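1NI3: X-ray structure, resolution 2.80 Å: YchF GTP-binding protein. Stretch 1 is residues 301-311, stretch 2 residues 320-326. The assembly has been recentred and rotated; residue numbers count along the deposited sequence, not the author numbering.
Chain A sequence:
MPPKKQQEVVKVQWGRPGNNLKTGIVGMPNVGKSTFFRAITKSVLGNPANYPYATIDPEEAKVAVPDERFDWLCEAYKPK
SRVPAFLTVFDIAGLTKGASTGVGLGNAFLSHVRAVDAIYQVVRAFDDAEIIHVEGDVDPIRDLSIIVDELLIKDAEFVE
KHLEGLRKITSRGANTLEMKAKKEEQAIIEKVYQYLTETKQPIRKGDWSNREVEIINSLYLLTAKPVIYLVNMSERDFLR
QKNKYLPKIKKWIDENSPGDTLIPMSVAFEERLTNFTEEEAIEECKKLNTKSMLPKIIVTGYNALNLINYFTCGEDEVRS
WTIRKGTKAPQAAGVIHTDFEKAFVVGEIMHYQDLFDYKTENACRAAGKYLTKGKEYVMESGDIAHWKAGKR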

# COMPACT_ATOMS: atom_id res chain seq x y z
N GLY A 301 -3.32 -1.36 3.14
CA GLY A 301 -2.43 -1.10 2.03
C GLY A 301 -2.91 0.10 1.25
O GLY A 301 -2.18 1.09 1.08
N TYR A 302 -4.15 0.02 0.77
CA TYR A 302 -4.76 1.11 0.03
C TYR A 302 -4.54 2.44 0.76
O TYR A 302 -4.18 3.43 0.14
CB TYR A 302 -6.25 0.85 -0.12
CG TYR A 302 -6.93 1.77 -1.11
CD1 TYR A 302 -6.95 1.46 -2.46
CD2 TYR A 302 -7.59 2.91 -0.69
CE1 TYR A 302 -7.63 2.25 -3.37
CE2 TYR A 302 -8.27 3.72 -1.59
CZ TYR A 302 -8.29 3.38 -2.93
OH TYR A 302 -9.01 4.14 -3.81
N ASN A 303 -4.74 2.45 2.07
CA ASN A 303 -4.57 3.66 2.85
C ASN A 303 -3.13 4.12 2.98
O ASN A 303 -2.83 5.31 2.79
CB ASN A 303 -5.16 3.50 4.25
CG ASN A 303 -6.68 3.57 4.26
OD1 ASN A 303 -7.29 4.32 3.48
ND2 ASN A 303 -7.31 2.81 5.15
N ALA A 304 -2.23 3.20 3.33
CA ALA A 304 -0.80 3.49 3.49
C ALA A 304 -0.26 4.24 2.29
O ALA A 304 0.64 5.06 2.42
CB ALA A 304 -0.03 2.19 3.67
N LEU A 305 -0.81 3.93 1.13
CA LEU A 305 -0.40 4.57 -0.10
C LEU A 305 -1.03 5.96 -0.27
O LEU A 305 -0.90 6.57 -1.33
CB LEU A 305 -0.78 3.68 -1.29
CG LEU A 305 0.01 2.39 -1.47
CD1 LEU A 305 -0.69 1.52 -2.50
CD2 LEU A 305 1.44 2.71 -1.90
N ASN A 306 -1.71 6.44 0.77
CA ASN A 306 -2.39 7.74 0.73
C ASN A 306 -3.43 7.83 -0.38
O ASN A 306 -3.50 8.82 -1.11
CB ASN A 306 -1.38 8.88 0.56
CG ASN A 306 -0.84 9.39 1.88
OD1 ASN A 306 -1.58 9.58 2.84
ND2 ASN A 306 0.47 9.64 1.92
N LEU A 307 -4.22 6.78 -0.54
CA LEU A 307 -5.24 6.79 -1.57
C LEU A 307 -6.65 6.87 -0.97
O LEU A 307 -6.89 6.42 0.15
CB LEU A 307 -5.09 5.54 -2.47
CG LEU A 307 -3.76 5.48 -3.23
CD1 LEU A 307 -3.61 4.14 -3.93
CD2 LEU A 307 -3.70 6.61 -4.24
N ILE A 308 -7.54 7.51 -1.72
CA ILE A 308 -8.94 7.69 -1.36
C ILE A 308 -9.68 7.50 -2.68
O ILE A 308 -9.07 7.25 -3.72
CB ILE A 308 -9.24 9.12 -0.87
CG1 ILE A 308 -8.89 10.13 -1.97
CG2 ILE A 308 -8.45 9.43 0.37
CD1 ILE A 308 -9.46 11.52 -1.75
N ASN A 309 -11.00 7.63 -2.66
CA ASN A 309 -11.76 7.46 -3.88
C ASN A 309 -13.06 8.24 -3.89
O ASN A 309 -13.51 8.75 -2.86
CB ASN A 309 -12.11 5.99 -4.05
CG ASN A 309 -13.07 5.51 -2.99
OD1 ASN A 309 -12.96 5.89 -1.82
ND2 ASN A 309 -14.03 4.68 -3.38
N TYR A 310 -13.64 8.35 -5.07
CA TYR A 310 -14.91 9.00 -5.23
C TYR A 310 -15.63 8.07 -6.21
O TYR A 310 -14.98 7.24 -6.85
CB TYR A 310 -14.75 10.41 -5.81
CG TYR A 310 -14.35 10.50 -7.26
CD1 TYR A 310 -13.02 10.67 -7.63
CD2 TYR A 310 -15.32 10.45 -8.26
CE1 TYR A 310 -12.67 10.80 -8.98
CE2 TYR A 310 -14.97 10.58 -9.60
CZ TYR A 310 -13.65 10.76 -9.94
OH TYR A 310 -13.32 10.91 -11.27
N PHE A 311 -16.95 8.17 -6.33
CA PHE A 311 -17.66 7.27 -7.24
C PHE A 311 -18.36 7.99 -8.36
O PHE A 311 -18.43 9.21 -8.39
CB PHE A 311 -18.73 6.46 -6.49
CG PHE A 311 -18.28 5.93 -5.17
CD1 PHE A 311 -18.42 6.70 -4.03
CD2 PHE A 311 -17.70 4.67 -5.07
CE1 PHE A 311 -17.99 6.22 -2.80
CE2 PHE A 311 -17.27 4.18 -3.85
CZ PHE A 311 -17.42 4.96 -2.71
N SER A 320 -15.95 2.99 -8.54
CA SER A 320 -15.11 3.69 -7.56
C SER A 320 -13.79 4.05 -8.23
O SER A 320 -13.08 3.18 -8.72
CB SER A 320 -14.84 2.78 -6.37
OG SER A 320 -14.01 3.41 -5.44
N TRP A 321 -13.45 5.33 -8.23
CA TRP A 321 -12.20 5.77 -8.86
C TRP A 321 -11.14 6.14 -7.83
O TRP A 321 -11.38 6.95 -6.94
CB TRP A 321 -12.47 6.96 -9.78
CG TRP A 321 -13.58 6.70 -10.76
CD1 TRP A 321 -14.93 6.76 -10.52
CD2 TRP A 321 -13.43 6.25 -12.11
NE1 TRP A 321 -15.62 6.36 -11.64
CE2 TRP A 321 -14.73 6.04 -12.63
CE3 TRP A 321 -12.33 5.99 -12.93
CZ2 TRP A 321 -14.95 5.59 -13.93
CZ3 TRP A 321 -12.55 5.54 -14.23
CH2 TRP A 321 -13.86 5.35 -14.71
N THR A 322 -9.96 5.55 -7.95
CA THR A 322 -8.90 5.86 -6.99
C THR A 322 -8.20 7.19 -7.27
O THR A 322 -7.82 7.48 -8.40
CB THR A 322 -7.84 4.77 -6.96
OG1 THR A 322 -8.40 3.56 -6.44
CG2 THR A 322 -6.66 5.19 -6.10
N ILE A 323 -8.03 8.00 -6.23
CA ILE A 323 -7.33 9.27 -6.38
C ILE A 323 -6.46 9.54 -5.15
O ILE A 323 -6.60 8.88 -4.13
CB ILE A 323 -8.33 10.45 -6.60
CG1 ILE A 323 -9.29 10.54 -5.42
CG2 ILE A 323 -9.07 10.28 -7.91
CD1 ILE A 323 -9.74 11.96 -5.14
N ARG A 324 -5.55 10.52 -5.25
CA ARG A 324 -4.69 10.82 -4.12
C ARG A 324 -5.36 11.71 -3.09
O ARG A 324 -6.08 12.65 -3.44
CB ARG A 324 -3.38 11.45 -4.59
CG ARG A 324 -2.37 10.43 -5.08
CD ARG A 324 -1.84 9.60 -3.94
NE ARG A 324 -0.69 10.22 -3.28
CZ ARG A 324 0.54 10.22 -3.78
NH1 ARG A 324 0.79 9.63 -4.95
NH2 ARG A 324 1.53 10.81 -3.12
N LYS A 325 -5.09 11.41 -1.82
CA LYS A 325 -5.66 12.12 -0.69
C LYS A 325 -5.91 13.61 -0.88
O LYS A 325 -6.83 14.16 -0.29
CB LYS A 325 -4.77 11.93 0.54
CG LYS A 325 -5.44 11.19 1.70
CD LYS A 325 -5.77 12.11 2.88
CE LYS A 325 -6.90 13.10 2.58
NZ LYS A 325 -7.12 14.11 3.67
N GLY A 326 -5.11 14.28 -1.70
CA GLY A 326 -5.36 15.71 -1.86
C GLY A 326 -5.65 16.15 -3.27
O GLY A 326 -5.45 17.32 -3.61

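The most unusual feature is a side-chain bond beside an antiparallel backbone ladder: Asn309 ND2 donates to Ser320 OG across only 2.4 Å, very short for N–H...O even with a favourable angle of 154°, and at 2.8 Å resolution the exact length deserves caution. Both side chains lie on the same face of the sheet, where the p rotamer of Asn309 (chi1 67°) and the t rotamer of Ser320 (179°) bring amide and hydroxyl together.

The framework is antiparallel, strand 307-311 against strand 320-324, with N-to-C directions 138° apart. Ile308 and Ile323 form a hydrogen-bonded pair, Ile308 N to Ile323 O at 2.9 Å and Ile323 N to Ile308 O at 2.8 Å, both nearly linear (172° and 178°). Tyr310 and Trp321 repeat the pattern less evenly: Trp321 N to Tyr310 O is 2.8 Å, whereas Tyr310 N to Trp321 O stretches to 3.3 Å at 153°. Beyond the strands, Lys325 N donates to Asn306 O at 3.1 Å and 169°, a single backbone hydrogen bond past the last bridge.

The face bearing Ile308, Tyr310, Trp321 and Ile323 is largely apolar. Ile308 CD1 meets Ile323 CD1 at 3.4 Å. Trp321 CB sits over the Tyr310 ring, 4.1 Å from its centroid and 20° off the normal, a CH-pi contact; the aromatic planes are near parallel (23°) but slid apart, with little overlap. Ile323 CG2 packs at the edge of the tyrosine ring, 3.8 Å from Tyr310 CE1. Branched and aromatic side chains suit this surface because they offer broad carbon contacts. Buried Leu307 adds another, its CD2 3.5 Å from Arg324 CD.

From the helix, buried Tyr302 adds a polar tether: its OH and Thr322 OG1 are hydrogen-bonded at 2.8 Å, near the ring plane. Together the stretches bury 751 Å², both sides summed.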